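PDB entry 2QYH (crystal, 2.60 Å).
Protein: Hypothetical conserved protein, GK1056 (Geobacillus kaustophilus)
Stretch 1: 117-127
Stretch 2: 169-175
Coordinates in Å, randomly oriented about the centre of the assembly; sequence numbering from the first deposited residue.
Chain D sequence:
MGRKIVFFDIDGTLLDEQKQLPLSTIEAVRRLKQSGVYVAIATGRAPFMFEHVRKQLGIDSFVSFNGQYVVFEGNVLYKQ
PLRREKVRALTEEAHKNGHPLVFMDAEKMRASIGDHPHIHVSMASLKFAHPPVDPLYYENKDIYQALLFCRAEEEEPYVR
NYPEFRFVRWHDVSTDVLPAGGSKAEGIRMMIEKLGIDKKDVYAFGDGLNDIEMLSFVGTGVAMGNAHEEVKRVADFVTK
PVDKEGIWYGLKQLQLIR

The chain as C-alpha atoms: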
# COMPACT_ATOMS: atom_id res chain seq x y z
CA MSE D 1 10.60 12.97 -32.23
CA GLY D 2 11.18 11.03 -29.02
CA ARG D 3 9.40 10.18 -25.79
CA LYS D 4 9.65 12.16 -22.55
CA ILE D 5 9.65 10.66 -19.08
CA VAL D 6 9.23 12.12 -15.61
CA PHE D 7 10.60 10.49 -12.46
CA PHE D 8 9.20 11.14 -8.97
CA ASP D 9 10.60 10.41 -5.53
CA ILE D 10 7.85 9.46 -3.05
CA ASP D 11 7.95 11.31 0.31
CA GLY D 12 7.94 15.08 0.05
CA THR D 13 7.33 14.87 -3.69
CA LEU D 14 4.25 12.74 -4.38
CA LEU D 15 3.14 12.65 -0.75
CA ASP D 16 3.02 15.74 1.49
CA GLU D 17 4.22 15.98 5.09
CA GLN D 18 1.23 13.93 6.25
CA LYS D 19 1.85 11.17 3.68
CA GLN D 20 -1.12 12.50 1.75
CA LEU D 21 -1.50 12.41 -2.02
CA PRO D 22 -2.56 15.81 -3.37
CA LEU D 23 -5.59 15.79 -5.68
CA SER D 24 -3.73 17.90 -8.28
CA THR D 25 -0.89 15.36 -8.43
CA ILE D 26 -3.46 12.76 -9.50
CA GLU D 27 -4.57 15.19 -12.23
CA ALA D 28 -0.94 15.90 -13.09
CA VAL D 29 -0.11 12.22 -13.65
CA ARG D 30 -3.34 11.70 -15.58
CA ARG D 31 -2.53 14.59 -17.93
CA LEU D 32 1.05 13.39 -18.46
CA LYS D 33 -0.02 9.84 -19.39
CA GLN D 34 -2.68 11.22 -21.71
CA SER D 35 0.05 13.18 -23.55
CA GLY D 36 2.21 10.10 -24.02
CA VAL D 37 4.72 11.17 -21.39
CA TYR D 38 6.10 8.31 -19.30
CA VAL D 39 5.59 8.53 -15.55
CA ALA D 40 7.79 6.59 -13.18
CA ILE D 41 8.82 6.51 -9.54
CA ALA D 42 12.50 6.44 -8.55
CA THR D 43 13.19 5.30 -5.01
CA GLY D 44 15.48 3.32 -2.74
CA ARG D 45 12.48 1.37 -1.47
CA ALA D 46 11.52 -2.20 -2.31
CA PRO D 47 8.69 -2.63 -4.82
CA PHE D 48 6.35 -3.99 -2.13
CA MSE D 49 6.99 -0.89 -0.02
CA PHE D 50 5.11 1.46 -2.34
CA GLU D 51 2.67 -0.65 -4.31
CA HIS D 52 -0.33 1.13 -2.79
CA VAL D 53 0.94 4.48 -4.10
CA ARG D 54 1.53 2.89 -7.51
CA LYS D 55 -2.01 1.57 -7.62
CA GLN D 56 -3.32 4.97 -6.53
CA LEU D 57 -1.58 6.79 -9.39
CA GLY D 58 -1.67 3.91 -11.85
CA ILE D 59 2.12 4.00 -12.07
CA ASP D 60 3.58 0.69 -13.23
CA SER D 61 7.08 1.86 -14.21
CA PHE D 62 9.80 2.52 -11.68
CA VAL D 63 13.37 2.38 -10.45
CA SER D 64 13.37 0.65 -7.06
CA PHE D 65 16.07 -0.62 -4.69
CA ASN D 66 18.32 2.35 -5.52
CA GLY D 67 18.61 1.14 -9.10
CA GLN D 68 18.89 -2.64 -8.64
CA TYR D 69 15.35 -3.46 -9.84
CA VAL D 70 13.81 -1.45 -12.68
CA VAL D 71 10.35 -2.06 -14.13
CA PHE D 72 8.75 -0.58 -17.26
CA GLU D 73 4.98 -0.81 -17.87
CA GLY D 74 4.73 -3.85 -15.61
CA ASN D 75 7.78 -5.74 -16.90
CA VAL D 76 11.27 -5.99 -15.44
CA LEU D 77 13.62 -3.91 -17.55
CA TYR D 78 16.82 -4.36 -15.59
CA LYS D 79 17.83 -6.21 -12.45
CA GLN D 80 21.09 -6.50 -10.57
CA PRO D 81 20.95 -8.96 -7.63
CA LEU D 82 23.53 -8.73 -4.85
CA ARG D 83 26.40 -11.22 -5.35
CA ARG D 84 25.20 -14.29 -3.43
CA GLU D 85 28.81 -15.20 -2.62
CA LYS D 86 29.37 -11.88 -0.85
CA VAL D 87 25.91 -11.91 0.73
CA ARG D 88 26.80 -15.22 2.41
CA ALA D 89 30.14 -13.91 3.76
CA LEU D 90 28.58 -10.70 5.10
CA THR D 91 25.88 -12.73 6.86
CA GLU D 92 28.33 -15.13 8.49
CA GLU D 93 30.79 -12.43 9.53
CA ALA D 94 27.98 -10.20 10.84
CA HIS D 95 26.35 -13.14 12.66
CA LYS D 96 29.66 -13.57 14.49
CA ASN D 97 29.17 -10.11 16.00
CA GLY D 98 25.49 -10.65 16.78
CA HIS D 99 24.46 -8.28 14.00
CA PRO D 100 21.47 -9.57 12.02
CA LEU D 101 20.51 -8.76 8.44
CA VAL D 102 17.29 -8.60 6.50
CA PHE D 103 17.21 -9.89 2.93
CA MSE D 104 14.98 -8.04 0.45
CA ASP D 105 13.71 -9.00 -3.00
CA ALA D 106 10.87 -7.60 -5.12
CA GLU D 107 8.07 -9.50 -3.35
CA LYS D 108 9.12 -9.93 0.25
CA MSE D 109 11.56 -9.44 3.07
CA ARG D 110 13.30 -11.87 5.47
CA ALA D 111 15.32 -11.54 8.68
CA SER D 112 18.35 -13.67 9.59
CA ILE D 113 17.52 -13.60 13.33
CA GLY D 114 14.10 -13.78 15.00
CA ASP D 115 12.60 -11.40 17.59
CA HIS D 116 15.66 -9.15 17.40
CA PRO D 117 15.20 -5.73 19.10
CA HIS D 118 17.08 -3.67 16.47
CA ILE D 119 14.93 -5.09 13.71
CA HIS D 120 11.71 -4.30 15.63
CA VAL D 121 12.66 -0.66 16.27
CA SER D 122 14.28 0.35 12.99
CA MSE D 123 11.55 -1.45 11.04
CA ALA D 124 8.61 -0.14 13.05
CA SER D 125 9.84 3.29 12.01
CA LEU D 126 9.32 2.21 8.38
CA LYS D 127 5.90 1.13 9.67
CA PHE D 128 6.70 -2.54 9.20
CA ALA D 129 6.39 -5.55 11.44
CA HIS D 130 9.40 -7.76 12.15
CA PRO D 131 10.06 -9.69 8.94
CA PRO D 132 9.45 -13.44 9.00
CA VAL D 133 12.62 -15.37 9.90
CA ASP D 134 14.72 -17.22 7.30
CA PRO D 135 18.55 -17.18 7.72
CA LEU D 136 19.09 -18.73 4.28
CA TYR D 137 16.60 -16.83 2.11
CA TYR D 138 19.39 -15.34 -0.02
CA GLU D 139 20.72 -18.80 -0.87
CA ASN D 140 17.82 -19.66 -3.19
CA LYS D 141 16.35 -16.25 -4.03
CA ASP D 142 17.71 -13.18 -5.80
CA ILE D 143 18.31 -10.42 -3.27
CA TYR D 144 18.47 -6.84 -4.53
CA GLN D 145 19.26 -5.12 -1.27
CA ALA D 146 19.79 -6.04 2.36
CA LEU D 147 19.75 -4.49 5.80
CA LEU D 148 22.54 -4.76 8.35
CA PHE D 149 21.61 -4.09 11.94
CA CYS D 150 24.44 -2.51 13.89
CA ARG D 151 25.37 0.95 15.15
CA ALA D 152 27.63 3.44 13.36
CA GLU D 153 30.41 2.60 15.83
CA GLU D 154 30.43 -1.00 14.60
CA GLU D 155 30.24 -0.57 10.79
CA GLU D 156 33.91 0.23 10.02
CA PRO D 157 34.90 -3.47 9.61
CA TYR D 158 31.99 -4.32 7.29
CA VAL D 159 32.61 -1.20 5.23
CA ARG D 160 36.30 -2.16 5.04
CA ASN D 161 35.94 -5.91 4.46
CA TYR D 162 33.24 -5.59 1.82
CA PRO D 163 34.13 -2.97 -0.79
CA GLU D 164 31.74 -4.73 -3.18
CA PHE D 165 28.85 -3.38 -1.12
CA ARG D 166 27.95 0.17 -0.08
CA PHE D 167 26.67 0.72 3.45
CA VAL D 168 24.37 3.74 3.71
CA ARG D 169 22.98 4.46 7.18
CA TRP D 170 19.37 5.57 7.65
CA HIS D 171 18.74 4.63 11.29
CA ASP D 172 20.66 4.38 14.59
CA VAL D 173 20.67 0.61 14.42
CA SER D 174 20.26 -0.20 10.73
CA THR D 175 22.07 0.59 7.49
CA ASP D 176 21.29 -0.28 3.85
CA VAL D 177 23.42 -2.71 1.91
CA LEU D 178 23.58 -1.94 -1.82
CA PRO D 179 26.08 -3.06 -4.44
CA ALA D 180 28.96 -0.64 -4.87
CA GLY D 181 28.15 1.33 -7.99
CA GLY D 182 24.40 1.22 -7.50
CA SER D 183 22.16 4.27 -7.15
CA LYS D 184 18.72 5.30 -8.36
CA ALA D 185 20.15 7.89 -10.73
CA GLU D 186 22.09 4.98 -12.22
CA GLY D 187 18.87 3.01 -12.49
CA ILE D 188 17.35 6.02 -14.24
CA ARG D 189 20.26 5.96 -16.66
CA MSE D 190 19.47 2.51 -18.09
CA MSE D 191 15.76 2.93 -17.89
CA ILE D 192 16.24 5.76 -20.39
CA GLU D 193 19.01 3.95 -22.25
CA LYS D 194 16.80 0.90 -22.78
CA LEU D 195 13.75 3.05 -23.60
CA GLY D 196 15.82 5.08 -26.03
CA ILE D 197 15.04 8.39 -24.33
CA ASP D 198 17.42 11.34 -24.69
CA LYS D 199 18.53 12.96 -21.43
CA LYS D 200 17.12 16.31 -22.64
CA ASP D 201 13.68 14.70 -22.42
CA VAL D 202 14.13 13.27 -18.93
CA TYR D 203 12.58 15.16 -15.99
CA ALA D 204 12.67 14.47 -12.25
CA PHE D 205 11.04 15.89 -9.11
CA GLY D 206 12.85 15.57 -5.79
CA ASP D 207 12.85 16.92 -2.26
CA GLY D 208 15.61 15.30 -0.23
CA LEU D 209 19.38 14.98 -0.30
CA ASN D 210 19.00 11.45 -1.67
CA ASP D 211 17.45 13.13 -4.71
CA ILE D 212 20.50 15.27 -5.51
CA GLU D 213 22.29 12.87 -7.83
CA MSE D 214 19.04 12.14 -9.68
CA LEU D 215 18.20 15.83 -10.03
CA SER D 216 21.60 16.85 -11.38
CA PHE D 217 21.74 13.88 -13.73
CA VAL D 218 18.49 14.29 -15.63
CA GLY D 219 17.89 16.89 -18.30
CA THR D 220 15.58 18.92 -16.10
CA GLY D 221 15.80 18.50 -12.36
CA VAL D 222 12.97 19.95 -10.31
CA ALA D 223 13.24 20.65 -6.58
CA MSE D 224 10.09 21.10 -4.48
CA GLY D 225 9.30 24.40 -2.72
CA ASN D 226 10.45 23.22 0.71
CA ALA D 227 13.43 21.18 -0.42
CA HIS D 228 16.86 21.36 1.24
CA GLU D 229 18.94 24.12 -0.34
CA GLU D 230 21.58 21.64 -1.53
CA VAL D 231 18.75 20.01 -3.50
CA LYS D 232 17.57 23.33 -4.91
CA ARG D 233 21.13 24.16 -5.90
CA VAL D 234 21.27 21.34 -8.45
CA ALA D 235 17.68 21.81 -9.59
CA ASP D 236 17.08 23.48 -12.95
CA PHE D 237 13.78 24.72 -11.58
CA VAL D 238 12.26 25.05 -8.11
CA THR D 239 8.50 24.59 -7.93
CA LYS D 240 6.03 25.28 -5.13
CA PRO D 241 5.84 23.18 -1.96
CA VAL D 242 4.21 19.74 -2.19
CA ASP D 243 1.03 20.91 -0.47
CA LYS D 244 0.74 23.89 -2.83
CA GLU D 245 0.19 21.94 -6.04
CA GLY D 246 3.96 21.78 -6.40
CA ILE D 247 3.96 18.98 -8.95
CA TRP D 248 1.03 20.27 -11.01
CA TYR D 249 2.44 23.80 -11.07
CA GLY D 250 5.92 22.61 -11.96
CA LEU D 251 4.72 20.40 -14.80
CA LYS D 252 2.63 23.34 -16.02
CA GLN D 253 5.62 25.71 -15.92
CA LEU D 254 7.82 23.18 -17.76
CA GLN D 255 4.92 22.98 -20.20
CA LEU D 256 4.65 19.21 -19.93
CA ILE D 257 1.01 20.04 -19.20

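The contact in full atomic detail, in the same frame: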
# COMPACT_ATOMS: atom_id res chain seq x y z
N PRO D 117 15.57 -7.10 18.76
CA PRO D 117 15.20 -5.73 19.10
C PRO D 117 15.63 -4.62 18.16
O PRO D 117 14.98 -3.58 18.13
CB PRO D 117 15.78 -5.56 20.51
CG PRO D 117 17.03 -6.36 20.41
CD PRO D 117 16.46 -7.65 19.80
N HIS D 118 16.71 -4.78 17.40
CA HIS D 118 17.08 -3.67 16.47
C HIS D 118 16.20 -3.71 15.22
O HIS D 118 15.94 -2.68 14.59
CB HIS D 118 18.54 -3.71 16.02
CG HIS D 118 19.51 -3.26 17.07
ND1 HIS D 118 19.14 -2.49 18.16
CD2 HIS D 118 20.84 -3.46 17.19
CE1 HIS D 118 20.20 -2.24 18.90
NE2 HIS D 118 21.24 -2.82 18.34
N ILE D 119 15.79 -4.92 14.86
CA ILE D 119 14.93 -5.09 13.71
C ILE D 119 13.58 -4.47 14.05
O ILE D 119 13.09 -3.64 13.29
CB ILE D 119 14.77 -6.58 13.35
CG1 ILE D 119 16.13 -7.15 12.94
CG2 ILE D 119 13.74 -6.74 12.24
CD1 ILE D 119 16.07 -8.52 12.29
N HIS D 120 13.01 -4.84 15.20
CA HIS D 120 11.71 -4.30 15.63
C HIS D 120 11.68 -2.78 15.54
O HIS D 120 10.85 -2.21 14.83
CB HIS D 120 11.38 -4.72 17.08
CG HIS D 120 11.00 -6.16 17.25
ND1 HIS D 120 9.80 -6.68 16.81
CD2 HIS D 120 11.66 -7.19 17.85
CE1 HIS D 120 9.74 -7.97 17.13
NE2 HIS D 120 10.85 -8.30 17.76
N VAL D 121 12.60 -2.12 16.23
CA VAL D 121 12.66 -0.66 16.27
C VAL D 121 12.88 0.05 14.94
O VAL D 121 12.08 0.92 14.55
CB VAL D 121 13.75 -0.20 17.26
CG1 VAL D 121 14.05 1.27 17.08
CG2 VAL D 121 13.29 -0.47 18.67
N SER D 122 13.97 -0.29 14.26
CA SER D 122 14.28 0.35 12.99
C SER D 122 13.21 0.10 11.94
O SER D 122 12.93 0.95 11.10
CB SER D 122 15.63 -0.15 12.47
OG SER D 122 15.53 -1.51 12.09
N MSE D 123 12.60 -1.09 12.00
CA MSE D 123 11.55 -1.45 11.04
C MSE D 123 10.17 -0.87 11.37
O MSE D 123 9.36 -0.62 10.48
CB MSE D 123 11.45 -2.97 10.93
CG MSE D 123 12.71 -3.65 10.43
SE MSE D 123 13.13 -3.34 8.56
CE MSE D 123 11.50 -2.54 7.94
N ALA D 124 9.90 -0.68 12.65
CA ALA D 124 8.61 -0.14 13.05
C ALA D 124 8.58 1.30 12.55
O ALA D 124 7.51 1.84 12.24
CB ALA D 124 8.47 -0.19 14.55
N SER D 125 9.75 1.91 12.47
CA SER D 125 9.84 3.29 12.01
C SER D 125 9.50 3.39 10.52
O SER D 125 9.12 4.45 10.03
CB SER D 125 11.24 3.86 12.28
OG SER D 125 12.23 3.21 11.51
N LEU D 126 9.65 2.28 9.80
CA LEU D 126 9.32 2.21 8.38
C LEU D 126 7.86 1.76 8.30
O LEU D 126 7.30 1.58 7.21
CB LEU D 126 10.22 1.20 7.68
CG LEU D 126 11.42 1.69 6.87
CD1 LEU D 126 11.99 2.96 7.46
CD2 LEU D 126 12.47 0.59 6.83
N LYS D 127 7.27 1.58 9.49
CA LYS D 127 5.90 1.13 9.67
C LYS D 127 5.71 -0.32 9.25
O LYS D 127 4.66 -0.70 8.73
CB LYS D 127 4.92 2.03 8.91
CG LYS D 127 4.85 3.45 9.45
CD LYS D 127 4.61 3.45 10.96
CE LYS D 127 4.54 4.86 11.53
NZ LYS D 127 3.38 5.62 10.99
N ARG D 169 23.78 4.42 5.97
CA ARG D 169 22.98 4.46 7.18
C ARG D 169 21.74 5.33 7.08
O ARG D 169 21.77 6.42 6.49
CB ARG D 169 23.87 4.91 8.35
CG ARG D 169 23.22 4.81 9.73
CD ARG D 169 24.27 4.85 10.84
NE ARG D 169 25.10 3.65 10.85
CZ ARG D 169 24.72 2.47 11.33
NH1 ARG D 169 23.52 2.32 11.86
NH2 ARG D 169 25.54 1.43 11.28
N TRP D 170 20.64 4.85 7.66
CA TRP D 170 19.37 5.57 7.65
C TRP D 170 18.72 5.53 9.03
O TRP D 170 17.70 6.19 9.26
CB TRP D 170 18.41 4.96 6.63
CG TRP D 170 18.14 3.52 6.89
CD1 TRP D 170 18.92 2.46 6.52
CD2 TRP D 170 17.03 2.97 7.63
NE1 TRP D 170 18.38 1.28 6.99
CE2 TRP D 170 17.23 1.57 7.67
CE3 TRP D 170 15.91 3.52 8.25
CZ2 TRP D 170 16.33 0.71 8.32
CZ3 TRP D 170 15.03 2.67 8.90
CH2 TRP D 170 15.24 1.28 8.93
N HIS D 171 19.28 4.75 9.94
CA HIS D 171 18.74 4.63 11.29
C HIS D 171 19.89 4.39 12.28
O HIS D 171 20.99 4.03 11.87
CB HIS D 171 17.72 3.49 11.35
CG HIS D 171 16.97 3.39 12.65
ND1 HIS D 171 17.44 2.66 13.72
CD2 HIS D 171 15.79 3.92 13.04
CE1 HIS D 171 16.58 2.74 14.72
NE2 HIS D 171 15.56 3.50 14.33
N ASP D 172 19.64 4.60 13.57
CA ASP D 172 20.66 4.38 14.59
C ASP D 172 21.16 2.96 14.63
O ASP D 172 22.33 2.71 14.90
CB ASP D 172 20.13 4.73 15.98
CG ASP D 172 20.18 6.21 16.25
OD1 ASP D 172 19.68 6.64 17.31
OD2 ASP D 172 20.72 6.94 15.40
N VAL D 173 20.27 2.01 14.36
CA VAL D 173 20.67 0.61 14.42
C VAL D 173 20.51 -0.19 13.14
O VAL D 173 20.48 -1.42 13.17
CB VAL D 173 19.92 -0.12 15.55
CG1 VAL D 173 20.24 0.51 16.90
CG2 VAL D 173 18.43 -0.08 15.30
N SER D 174 20.42 0.50 12.00
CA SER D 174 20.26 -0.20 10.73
C SER D 174 20.81 0.61 9.56
O SER D 174 20.59 1.82 9.47
CB SER D 174 18.78 -0.51 10.48
OG SER D 174 18.61 -1.31 9.32
N THR D 175 21.51 -0.07 8.66
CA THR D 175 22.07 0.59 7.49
C THR D 175 21.77 -0.24 6.25
O THR D 175 21.71 -1.47 6.32
CB THR D 175 23.60 0.76 7.64
OG1 THR D 175 24.11 1.46 6.50
CG2 THR D 175 24.27 -0.61 7.75

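No hydrogen bond crosses this contact, although both faces carry serines and histidines; packing and two CH-pi contacts join the stretches, burying 382 Å² in all. The helix of 117-124 runs nearly at right angles to strand 169-171 (88°), their axes 9.8 Å apart at closest approach.

The CH-pi contacts reverse roles. At one, the helix supplies the ring: Val173 CG1 lies 3.5 Å from the centroid of the His118 ring (its nearest atom, His118 CE1, is 3.4 Å from Val173 CG1), 18° off the normal. At the other, one turn on, Ser122 CA sits 3.7 Å from the centroid of the His171 ring, 11° off the normal.

Ser122 suits this crowded position because it is small: its CB comes within 3.6 Å of His171 ND1 and 3.7 Å of Ser174 CB. Its hydroxyl is satisfied within the helix, Ser122 OG donating to His118 O at 2.8 Å. His171 is likewise braced within its own stretch, where Val173 N donates to His171 ND1 at 3.0 Å and a 177° angle, consistent with an unprotonated ND1.

Trp170 extends the contact past the helix. Its edge meets Ser122 O, 3.2 Å from Trp170 CH2, while Leu126 CD1 approaches Trp170 CZ3 to 3.4 Å, an apolar contact reached although the CA-to-CB bond of Leu126 points sideways.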